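PDB 3NIQ: 3-guanidinopropionase from Pseudomonas aeruginosa, which hydrolyses 3-guanidinopropanoate to beta-alanine and urea with two manganese ions per subunit, as a homohexameric member of the arginase family. Local coordinates for residues R171-E175 with G176-P180. Numbering follows the deposited sequence.
Sequences RAIEE and GLLDP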
ATOM      1  N   ARG A 171     -34.650  11.087   9.638  1.00 22.16           N
ATOM      2  CA  ARG A 171     -34.703  12.114  10.678  1.00 22.47           C
ATOM      3  C   ARG A 171     -35.043  13.477  10.117  1.00 22.21           C
ATOM      4  O   ARG A 171     -35.900  14.167  10.668  1.00 23.21           O
ATOM      5  CB  ARG A 171     -33.374  12.223  11.417  1.00 22.25           C
ATOM      6  CG  ARG A 171     -33.011  11.006  12.218  1.00 25.44           C
ATOM      7  CD  ARG A 171     -34.069  10.695  13.288  1.00 30.85           C
ATOM      8  NE  ARG A 171     -33.970   9.271  13.498  1.00 39.28           N
ATOM      9  CZ  ARG A 171     -34.804   8.371  13.003  1.00 37.44           C
ATOM     10  NH1 ARG A 171     -35.883   8.734  12.336  1.00 37.73           N
ATOM     11  NH2 ARG A 171     -34.556   7.103  13.212  1.00 41.33           N
ATOM     12  N   ALA A 172     -34.385  13.857   9.018  1.00 20.81           N
ATOM     13  CA  ALA A 172     -34.599  15.187   8.419  1.00 20.68           C
ATOM     14  C   ALA A 172     -36.050  15.401   7.972  1.00 20.42           C
ATOM     15  O   ALA A 172     -36.599  16.483   8.141  1.00 21.74           O
ATOM     16  CB  ALA A 172     -33.686  15.384   7.255  1.00 20.17           C
ATOM     17  N   ILE A 173     -36.637  14.368   7.382  1.00 21.60           N
ATOM     18  CA  ILE A 173     -38.036  14.397   6.932  1.00 22.70           C
ATOM     19  C   ILE A 173     -38.991  14.447   8.143  1.00 23.00           C
ATOM     20  O   ILE A 173     -39.867  15.286   8.196  1.00 23.73           O
ATOM     21  CB  ILE A 173     -38.324  13.196   5.992  1.00 22.55           C
ATOM     22  CG1 ILE A 173     -37.550  13.389   4.682  1.00 22.68           C
ATOM     23  CG2 ILE A 173     -39.854  13.028   5.741  1.00 24.19           C
ATOM     24  CD1 ILE A 173     -37.494  12.173   3.784  1.00 23.58           C
ATOM     25  N   GLU A 174     -38.757  13.594   9.140  1.00 23.44           N
ATOM     26  CA  GLU A 174     -39.562  13.588  10.365  1.00 24.56           C
ATOM     27  C   GLU A 174     -39.514  14.945  11.065  1.00 24.87           C
ATOM     28  O   GLU A 174     -40.533  15.425  11.571  1.00 25.28           O
ATOM     29  CB  GLU A 174     -39.059  12.513  11.330  1.00 24.61           C
ATOM     30  CG  GLU A 174     -39.412  11.119  10.969  1.00 26.08           C
ATOM     31  CD  GLU A 174     -38.781  10.093  11.923  1.00 30.80           C
ATOM     32  OE1 GLU A 174     -37.953  10.475  12.778  1.00 32.48           O
ATOM     33  OE2 GLU A 174     -39.110   8.897  11.809  1.00 32.54           O
ATOM     34  N   GLU A 175     -38.336  15.568  11.077  1.00 23.43           N
ATOM     35  CA  GLU A 175     -38.166  16.869  11.717  1.00 22.57           C
ATOM     36  C   GLU A 175     -38.674  18.030  10.859  1.00 22.48           C
ATOM     37  O   GLU A 175     -38.631  19.168  11.286  1.00 22.51           O
ATOM     38  CB  GLU A 175     -36.694  17.095  12.135  1.00 22.92           C
ATOM     39  CG  GLU A 175     -36.244  16.132  13.255  1.00 23.84           C
ATOM     40  CD  GLU A 175     -34.745  16.143  13.541  1.00 25.21           C
ATOM     41  OE1 GLU A 175     -34.055  17.178  13.325  1.00 25.75           O
ATOM     42  OE2 GLU A 175     -34.247  15.099  14.004  1.00 26.11           O
ATOM     43  N   GLY A 176     -39.151  17.747   9.651  1.00 22.34           N
ATOM     44  CA  GLY A 176     -39.701  18.812   8.787  1.00 21.64           C
ATOM     45  C   GLY A 176     -38.643  19.674   8.091  1.00 21.74           C
ATOM     46  O   GLY A 176     -38.946  20.778   7.620  1.00 20.76           O
ATOM     47  N   LEU A 177     -37.408  19.172   8.001  1.00 19.99           N
ATOM     48  CA  LEU A 177     -36.300  19.960   7.448  1.00 19.94           C
ATOM     49  C   LEU A 177     -36.094  19.709   5.973  1.00 19.10           C
ATOM     50  O   LEU A 177     -35.556  20.551   5.253  1.00 18.99           O
ATOM     51  CB  LEU A 177     -34.995  19.621   8.181  1.00 19.75           C
ATOM     52  CG  LEU A 177     -35.055  19.666   9.711  1.00 18.82           C
ATOM     53  CD1 LEU A 177     -33.871  18.888  10.297  1.00 20.02           C
ATOM     54  CD2 LEU A 177     -35.070  21.134  10.219  1.00 22.02           C
ATOM     55  N   LEU A 178     -36.474  18.512   5.549  1.00 18.74           N
ATOM     56  CA  LEU A 178     -36.318  18.076   4.191  1.00 19.01           C
ATOM     57  C   LEU A 178     -37.699  17.749   3.633  1.00 19.71           C
ATOM     58  O   LEU A 178     -38.437  16.955   4.217  1.00 18.87           O
ATOM     59  CB  LEU A 178     -35.428  16.830   4.131  1.00 18.08           C
ATOM     60  CG  LEU A 178     -35.275  16.096   2.783  1.00 19.09           C
ATOM     61  CD1 LEU A 178     -34.647  17.001   1.739  1.00 15.81           C
ATOM     62  CD2 LEU A 178     -34.483  14.776   2.936  1.00 15.84           C
ATOM     63  N   ASP A 179     -38.019  18.356   2.496  1.00 19.17           N
ATOM     64  CA  ASP A 179     -39.283  18.114   1.806  1.00 20.12           C
ATOM     65  C   ASP A 179     -39.143  16.850   0.926  1.00 19.79           C
ATOM     66  O   ASP A 179     -38.481  16.867  -0.101  1.00 20.90           O
ATOM     67  CB  ASP A 179     -39.668  19.364   0.986  1.00 20.13           C
ATOM     68  CG  ASP A 179     -40.936  19.166   0.141  1.00 22.54           C
ATOM     69  OD1 ASP A 179     -41.553  18.087   0.206  1.00 22.49           O
ATOM     70  OD2 ASP A 179     -41.287  20.086  -0.616  1.00 21.89           O
ATOM     71  N   PRO A 180     -39.794  15.747   1.322  1.00 20.28           N
ATOM     72  CA  PRO A 180     -39.595  14.499   0.582  1.00 20.31           C
ATOM     73  C   PRO A 180     -40.059  14.528  -0.892  1.00 20.82           C
ATOM     74  O   PRO A 180     -39.485  13.812  -1.711  1.00 20.44           O
ATOM     75  CB  PRO A 180     -40.379  13.463   1.413  1.00 20.80           C
ATOM     76  CG  PRO A 180     -41.372  14.241   2.154  1.00 21.23           C
ATOM     77  CD  PRO A 180     -40.751  15.589   2.433  1.00 19.33           C
TER
HETATM   78  O   HOH W   1     -40.629  16.941   6.049  1.00 23.18           O
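A Schellman motif ends helix 168-174 of the arginase fold, where A172 O and I173 O accept bonds from L177 N and G176 N. G176 has positive phi (78°), which turns the chain out of the helix and toward the short strand 178-179. L177 N lies 2.8 Å from A172 O, nearly in line with the C=O bond. G176 N bonds I173 O at 2.9 Å. In an additional, longer bond of 3.3 Å, L178 N reaches A172 O from above the carbonyl plane. A water donates to both I173 O and L178 O and so bridges the helix end and the strand.

E175 and L177 meet on the side facing helix 129-136. There E175 OE1 forms a salt bridge with R134 NE and also touches L177 CD1 at 3.5 Å. I173 packs beside F200 and C204 of helix 199-204. L178 CG is anti to the backbone N (chi1 172°), which places it beside I173, and CD2 lies 3.8 Å from I173 CG1. A172 CB meets L178 CB at 3.9 Å. I173 spans from L178 to P180: its CD1 lies 4.0 Å from P180 CB. I173 CG2 is 4.1 Å from P180 CG.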